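Local coordinates for protein ribokinase (Arabidopsis thaliana, PDB 6ILS) that catalyses the magnesium-dependent transfer of a phosphoryl group from ATP to O-5 of D-ribose, giving D-ribose 5-phosphate for nucleotide and pentose phosphate metabolism, at residues P163-V168 with I183-P188; I175-L180 with H215-K220. All blocks are in the same frame, centred on the assembly; numbering follows the deposited sequence.

Interaction 1 of 2, residues P163-V168 with I183-P188; sequences PVILDV and IDILSP
Ile183 meets Val164 and Leu166 just before the two segments pair as parallel strands. Its CG1 occupies the crowded position between backbone N and carbonyl carbon (chi1 64°), and CD1 beyond it reaches Leu166 CB at 3.6 Å, while CG2 rests against Val164 CG1. Asp184 then adds a side-chain bond to the backbone pattern: its OD2 accepts from Val164 N at 2.8 Å through the anti lone pair. Its own N and that of Ile185 both donate to Val164 O, at 2.9 Å and 3.0 Å, so this carbonyl is held twice. An alanine in place of Asp184 would probably leave Val164 N without its mate at the start of the strand. Ile185 O takes Leu166 N nearly along the C=O axis, and its side chain lies beside that of Ile165 on the face covered by helix 257-270, where branched apolar residues suit the buried sheet. Leu186 turns to the other face, beside Leu166, with CD1 packed on Val168 CG2 at 3.6 Å. Ser187 N donates to Leu166 O at 2.8 Å, and Ser187 O receives Val168 N from above the carbonyl plane; the small hydroxyl bonds Leu223 O. Pro188 CB packs against Val168 CG2. Ser187 O and Asp167 OD1, two acceptors 3.4 Å apart, would probably repel each other, but NZ of Lys225, a predicted ATP-binding residue, makes a salt bridge with OD1 and a hydrogen bond to Ser187 O; with Gly169 N also bonded to OD1, the lysine's positive charge probably steadies this carboxylate close to the bound ATP.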
loop_
_atom_site.group_PDB
_atom_site.type_symbol
_atom_site.label_atom_id
_atom_site.label_comp_id
_atom_site.label_asym_id
_atom_site.label_seq_id
_atom_site.Cartn_x
_atom_site.Cartn_y
_atom_site.Cartn_z
ATOM N N PRO B 163 -14.224 -24.346 22.638
ATOM C CA PRO B 163 -13.363 -23.314 23.246
ATOM C C PRO B 163 -13.154 -22.059 22.386
ATOM O O PRO B 163 -12.990 -22.152 21.172
ATOM C CB PRO B 163 -12.037 -24.044 23.462
ATOM C CG PRO B 163 -12.078 -25.207 22.540
ATOM C CD PRO B 163 -13.492 -25.586 22.342
ATOM N N VAL B 164 -13.174 -20.900 23.026
ATOM C CA VAL B 164 -12.948 -19.630 22.354
ATOM C C VAL B 164 -11.737 -18.943 22.931
ATOM O O VAL B 164 -11.660 -18.721 24.149
ATOM C CB VAL B 164 -14.164 -18.689 22.491
ATOM C CG1 VAL B 164 -13.901 -17.368 21.778
ATOM C CG2 VAL B 164 -15.402 -19.359 21.943
ATOM N N ILE B 165 -10.792 -18.602 22.062
ATOM C CA ILE B 165 -9.584 -17.893 22.458
ATOM C C ILE B 165 -9.608 -16.471 21.935
ATOM O O ILE B 165 -9.823 -16.241 20.739
ATOM C CB ILE B 165 -8.295 -18.620 21.923
ATOM C CG1 ILE B 165 -8.267 -20.066 22.419
ATOM C CG2 ILE B 165 -7.051 -17.837 22.325
ATOM C CD1 ILE B 165 -7.064 -20.877 21.928
ATOM N N LEU B 166 -9.392 -15.516 22.828
ATOM C CA LEU B 166 -9.293 -14.130 22.451
ATOM C C LEU B 166 -7.865 -13.642 22.627
ATOM O O LEU B 166 -7.344 -13.544 23.745
ATOM C CB LEU B 166 -10.268 -13.262 23.271
ATOM C CG LEU B 166 -10.113 -11.757 23.083
ATOM C CD1 LEU B 166 -10.514 -11.304 21.663
ATOM C CD2 LEU B 166 -10.949 -10.995 24.141
ATOM N N ASP B 167 -7.232 -13.358 21.497
ATOM C CA ASP B 167 -5.919 -12.743 21.465
ATOM C C ASP B 167 -6.164 -11.274 21.712
ATOM O O ASP B 167 -7.084 -10.692 21.125
ATOM C CB ASP B 167 -5.236 -13.030 20.114
ATOM C CG ASP B 167 -3.981 -12.208 19.882
ATOM O OD1 ASP B 167 -3.389 -11.691 20.845
ATOM O OD2 ASP B 167 -3.583 -12.072 18.698
ATOM N N VAL B 168 -5.379 -10.676 22.598
ATOM C CA VAL B 168 -5.645 -9.306 23.020
ATOM C C VAL B 168 -4.990 -8.350 22.044
ATOM O O VAL B 168 -5.249 -7.148 22.055
ATOM C CB VAL B 168 -5.166 -9.068 24.480
ATOM C CG1 VAL B 168 -5.462 -7.651 24.934
ATOM C CG2 VAL B 168 -5.879 -10.020 25.387
ATOM N N ILE B 183 -15.615 -15.713 26.531
ATOM C CA ILE B 183 -14.484 -16.472 25.992
ATOM C C ILE B 183 -13.986 -17.492 27.013
ATOM O O ILE B 183 -14.387 -17.459 28.183
ATOM C CB ILE B 183 -13.343 -15.538 25.583
ATOM C CG1 ILE B 183 -12.794 -14.816 26.820
ATOM C CG2 ILE B 183 -13.820 -14.573 24.492
ATOM C CD1 ILE B 183 -11.596 -13.964 26.570
ATOM N N ASP B 184 -13.121 -18.407 26.577
ATOM C CA ASP B 184 -12.583 -19.429 27.473
ATOM C C ASP B 184 -11.131 -19.129 27.829
ATOM O O ASP B 184 -10.706 -19.285 28.973
ATOM C CB ASP B 184 -12.695 -20.814 26.836
ATOM C CG ASP B 184 -14.140 -21.239 26.606
ATOM O OD1 ASP B 184 -14.791 -21.672 27.580
ATOM O OD2 ASP B 184 -14.632 -21.148 25.458
ATOM N N ILE B 185 -10.362 -18.686 26.841
ATOM C CA ILE B 185 -8.960 -18.398 27.073
ATOM C C ILE B 185 -8.635 -17.002 26.600
ATOM O O ILE B 185 -8.926 -16.650 25.461
ATOM C CB ILE B 185 -8.051 -19.414 26.339
ATOM C CG1 ILE B 185 -8.357 -20.830 26.814
ATOM C CG2 ILE B 185 -6.587 -19.045 26.535
ATOM C CD1 ILE B 185 -7.599 -21.924 26.070
ATOM N N LEU B 186 -8.035 -16.206 27.475
ATOM C CA LEU B 186 -7.553 -14.886 27.128
ATOM C C LEU B 186 -6.057 -14.994 26.837
ATOM O O LEU B 186 -5.326 -15.620 27.616
ATOM C CB LEU B 186 -7.812 -13.888 28.273
ATOM C CG LEU B 186 -7.470 -12.429 27.979
ATOM C CD1 LEU B 186 -8.474 -11.844 26.989
ATOM C CD2 LEU B 186 -7.449 -11.593 29.272
ATOM N N SER B 187 -5.586 -14.411 25.737
ATOM C CA SER B 187 -4.149 -14.490 25.451
ATOM C C SER B 187 -3.498 -13.124 25.212
ATOM O O SER B 187 -3.432 -12.639 24.082
ATOM C CB SER B 187 -3.896 -15.426 24.248
ATOM O OG SER B 187 -2.501 -15.725 24.116
ATOM N N PRO B 188 -3.009 -12.493 26.294
ATOM C CA PRO B 188 -2.284 -11.231 26.223
ATOM C C PRO B 188 -0.783 -11.423 26.285
ATOM O O PRO B 188 -0.328 -12.427 26.834
ATOM C CB PRO B 188 -2.742 -10.508 27.485
ATOM C CG PRO B 188 -2.827 -11.632 28.480
ATOM C CD PRO B 188 -3.312 -12.856 27.693
#

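Interaction 2 of 2, residues I175-L180 with H215-K220; sequences IPNELL and HKLGVK
Pro176 O, at the N-cap of the short helix 177-180, accepts from both Leu179 N at 2.8 Å and Leu180 N at 3.1 Å, setting the turn that presents Leu180 to Leu217 and Val219. Proline suits the N-cap, since it has no backbone N-H and the helix uses none at this position. Leu180 carries the contact. With CG anti to the carbonyl carbon and CD1 anti to CA (chi2 173°), its extended branch crosses Leu217 obliquely, CD1 meeting CB at 4.1 Å. Nearer the backbone, Leu180 CB packs against Val219 CG2, also at 4.1 Å; the beta-branched valine offers that methyl close to its own main chain. The facing segment contains most of the Schellman motif that ends helix 204-216, with Gly218 as its C-prime residue. At Gly218's backbone angles (phi 94°) a CB would be jammed against the carbonyl O of Leu217, which suits glycine. Across this turn, His215 ND1 donates to Val219 O at 2.8 Å, almost straight at 175° and in the plane of the imidazole ring, tying the last helical turn to the departing chain. On the more exposed side, Asn177 OD1 lies 3.8 Å from Leu217 CD2 and accepts from a water at 2.9 Å, which also approaches Leu217 O at a doubtfully short distance.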
loop_
_atom_site.group_PDB
_atom_site.type_symbol
_atom_site.label_atom_id
_atom_site.label_comp_id
_atom_site.label_asym_id
_atom_site.label_seq_id
_atom_site.Cartn_x
_atom_site.Cartn_y
_atom_site.Cartn_z
ATOM N N ILE B 175 -11.187 -4.015 27.174
ATOM C CA ILE B 175 -12.008 -5.109 26.681
ATOM C C ILE B 175 -13.352 -5.116 27.401
ATOM O O ILE B 175 -13.399 -5.117 28.628
ATOM C CB ILE B 175 -11.330 -6.477 26.885
ATOM C CG1 ILE B 175 -9.894 -6.462 26.345
ATOM C CG2 ILE B 175 -12.172 -7.579 26.252
ATOM C CD1 ILE B 175 -9.110 -7.726 26.680
ATOM N N PRO B 176 -14.451 -5.126 26.641
ATOM C CA PRO B 176 -15.785 -5.184 27.244
ATOM C C PRO B 176 -15.964 -6.445 28.072
ATOM O O PRO B 176 -15.591 -7.525 27.620
ATOM C CB PRO B 176 -16.719 -5.210 26.033
ATOM C CG PRO B 176 -15.913 -4.647 24.908
ATOM C CD PRO B 176 -14.509 -5.066 25.169
ATOM N N ASN B 177 -16.535 -6.320 29.265
ATOM C CA ASN B 177 -16.683 -7.474 30.147
ATOM C C ASN B 177 -17.612 -8.502 29.575
ATOM O O ASN B 177 -17.519 -9.686 29.885
ATOM C CB ASN B 177 -17.187 -7.028 31.522
ATOM C CG ASN B 177 -16.133 -6.300 32.294
ATOM O OD1 ASN B 177 -15.032 -6.815 32.477
ATOM N ND2 ASN B 177 -16.436 -5.082 32.716
ATOM N N GLU B 178 -18.525 -8.031 28.740
ATOM C CA GLU B 178 -19.432 -8.902 28.039
ATOM C C GLU B 178 -18.612 -9.852 27.164
ATOM O O GLU B 178 -18.969 -11.013 26.978
ATOM C CB GLU B 178 -20.401 -8.069 27.205
ATOM C CG GLU B 178 -21.498 -8.859 26.574
ATOM C CD GLU B 178 -22.427 -7.971 25.794
ATOM O OE1 GLU B 178 -22.091 -6.776 25.621
ATOM O OE2 GLU B 178 -23.487 -8.465 25.351
ATOM N N LEU B 179 -17.491 -9.356 26.658
ATOM C CA LEU B 179 -16.642 -10.188 25.808
ATOM C C LEU B 179 -15.827 -11.151 26.671
ATOM O O LEU B 179 -15.816 -12.356 26.418
ATOM C CB LEU B 179 -15.735 -9.319 24.935
ATOM C CG LEU B 179 -14.813 -10.089 23.969
ATOM C CD1 LEU B 179 -15.595 -11.096 23.135
ATOM C CD2 LEU B 179 -14.038 -9.119 23.091
ATOM N N LEU B 180 -15.144 -10.615 27.680
ATOM C CA LEU B 180 -14.393 -11.437 28.636
ATOM C C LEU B 180 -15.238 -12.570 29.230
ATOM O O LEU B 180 -14.756 -13.693 29.402
ATOM C CB LEU B 180 -13.819 -10.559 29.757
ATOM C CG LEU B 180 -12.799 -9.503 29.337
ATOM C CD1 LEU B 180 -12.428 -8.585 30.492
ATOM C CD2 LEU B 180 -11.537 -10.151 28.751
ATOM N N HIS B 215 -8.836 -13.482 36.422
ATOM C CA HIS B 215 -9.741 -14.517 36.912
ATOM C C HIS B 215 -10.991 -13.875 37.547
ATOM O O HIS B 215 -12.073 -14.469 37.557
ATOM C CB HIS B 215 -9.051 -15.407 37.945
ATOM C CG HIS B 215 -8.025 -16.348 37.381
ATOM N ND1 HIS B 215 -8.085 -16.850 36.093
ATOM C CD2 HIS B 215 -6.923 -16.901 37.945
ATOM C CE1 HIS B 215 -7.060 -17.656 35.889
ATOM N NE2 HIS B 215 -6.337 -17.706 36.997
ATOM N N LYS B 216 -10.819 -12.671 38.096
ATOM C CA LYS B 216 -11.925 -11.943 38.731
ATOM C C LYS B 216 -12.825 -11.337 37.666
ATOM O O LYS B 216 -14.042 -11.270 37.835
ATOM C CB LYS B 216 -11.403 -10.855 39.680
ATOM C CG LYS B 216 -10.727 -11.386 40.939
ATOM C CD LYS B 216 -10.106 -10.253 41.762
ATOM C CE LYS B 216 -9.447 -10.771 43.041
ATOM N NZ LYS B 216 -8.749 -9.683 43.795
ATOM N N LEU B 217 -12.229 -10.916 36.554
ATOM C CA LEU B 217 -13.016 -10.435 35.425
ATOM C C LEU B 217 -13.738 -11.583 34.698
ATOM O O LEU B 217 -14.281 -11.371 33.628
ATOM C CB LEU B 217 -12.134 -9.668 34.430
ATOM C CG LEU B 217 -11.258 -8.491 34.890
ATOM C CD1 LEU B 217 -10.011 -8.336 34.032
ATOM C CD2 LEU B 217 -12.014 -7.233 34.788
ATOM N N GLY B 218 -13.733 -12.791 35.263
ATOM C CA GLY B 218 -14.467 -13.915 34.685
ATOM C C GLY B 218 -13.718 -14.871 33.744
ATOM O O GLY B 218 -14.309 -15.797 33.186
ATOM N N VAL B 219 -12.418 -14.677 33.562
ATOM C CA VAL B 219 -11.687 -15.538 32.626
ATOM C C VAL B 219 -10.934 -16.653 33.352
ATOM O O VAL B 219 -10.045 -16.381 34.152
ATOM C CB VAL B 219 -10.700 -14.737 31.777
ATOM C CG1 VAL B 219 -10.198 -15.610 30.608
ATOM C CG2 VAL B 219 -11.349 -13.473 31.260
ATOM N N LYS B 220 -11.291 -17.898 33.045
ATOM C CA LYS B 220 -10.751 -19.083 33.714
ATOM C C LYS B 220 -9.318 -19.412 33.310
ATOM O O LYS B 220 -8.551 -19.962 34.111
ATOM C CB LYS B 220 -11.626 -20.307 33.418
ATOM C CG LYS B 220 -13.077 -20.167 33.843
ATOM C CD LYS B 220 -13.229 -20.147 35.348
ATOM C CE LYS B 220 -14.671 -19.831 35.753
ATOM N NZ LYS B 220 -15.002 -18.381 35.583
HETATM O O HOH W 1 -15.836 -9.518 33.186
#

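Interactions 1 and 2 interleave along the chain: strand 164-170, helix 177-180, strand 185-187 and the exit from helix 204-216 come in that order, and their centres lie 10 Å apart. The first three form a beta-alpha-beta crossover in the nine-stranded sheet of this PfkB-family kinase, and residues 215-220 lead into the next parallel strand, 221-225. Leu186 joins the contacts, its CB packing on Val219 CG1 at 3.8 Å and its CD1 on Leu180 CD2 at 3.9 Å, while Leu166 meets Leu179. One apolar layer thus runs from the sheet to the outer helix ends, and Asp167, on the opposite sheet face, lies near ATP and ribose.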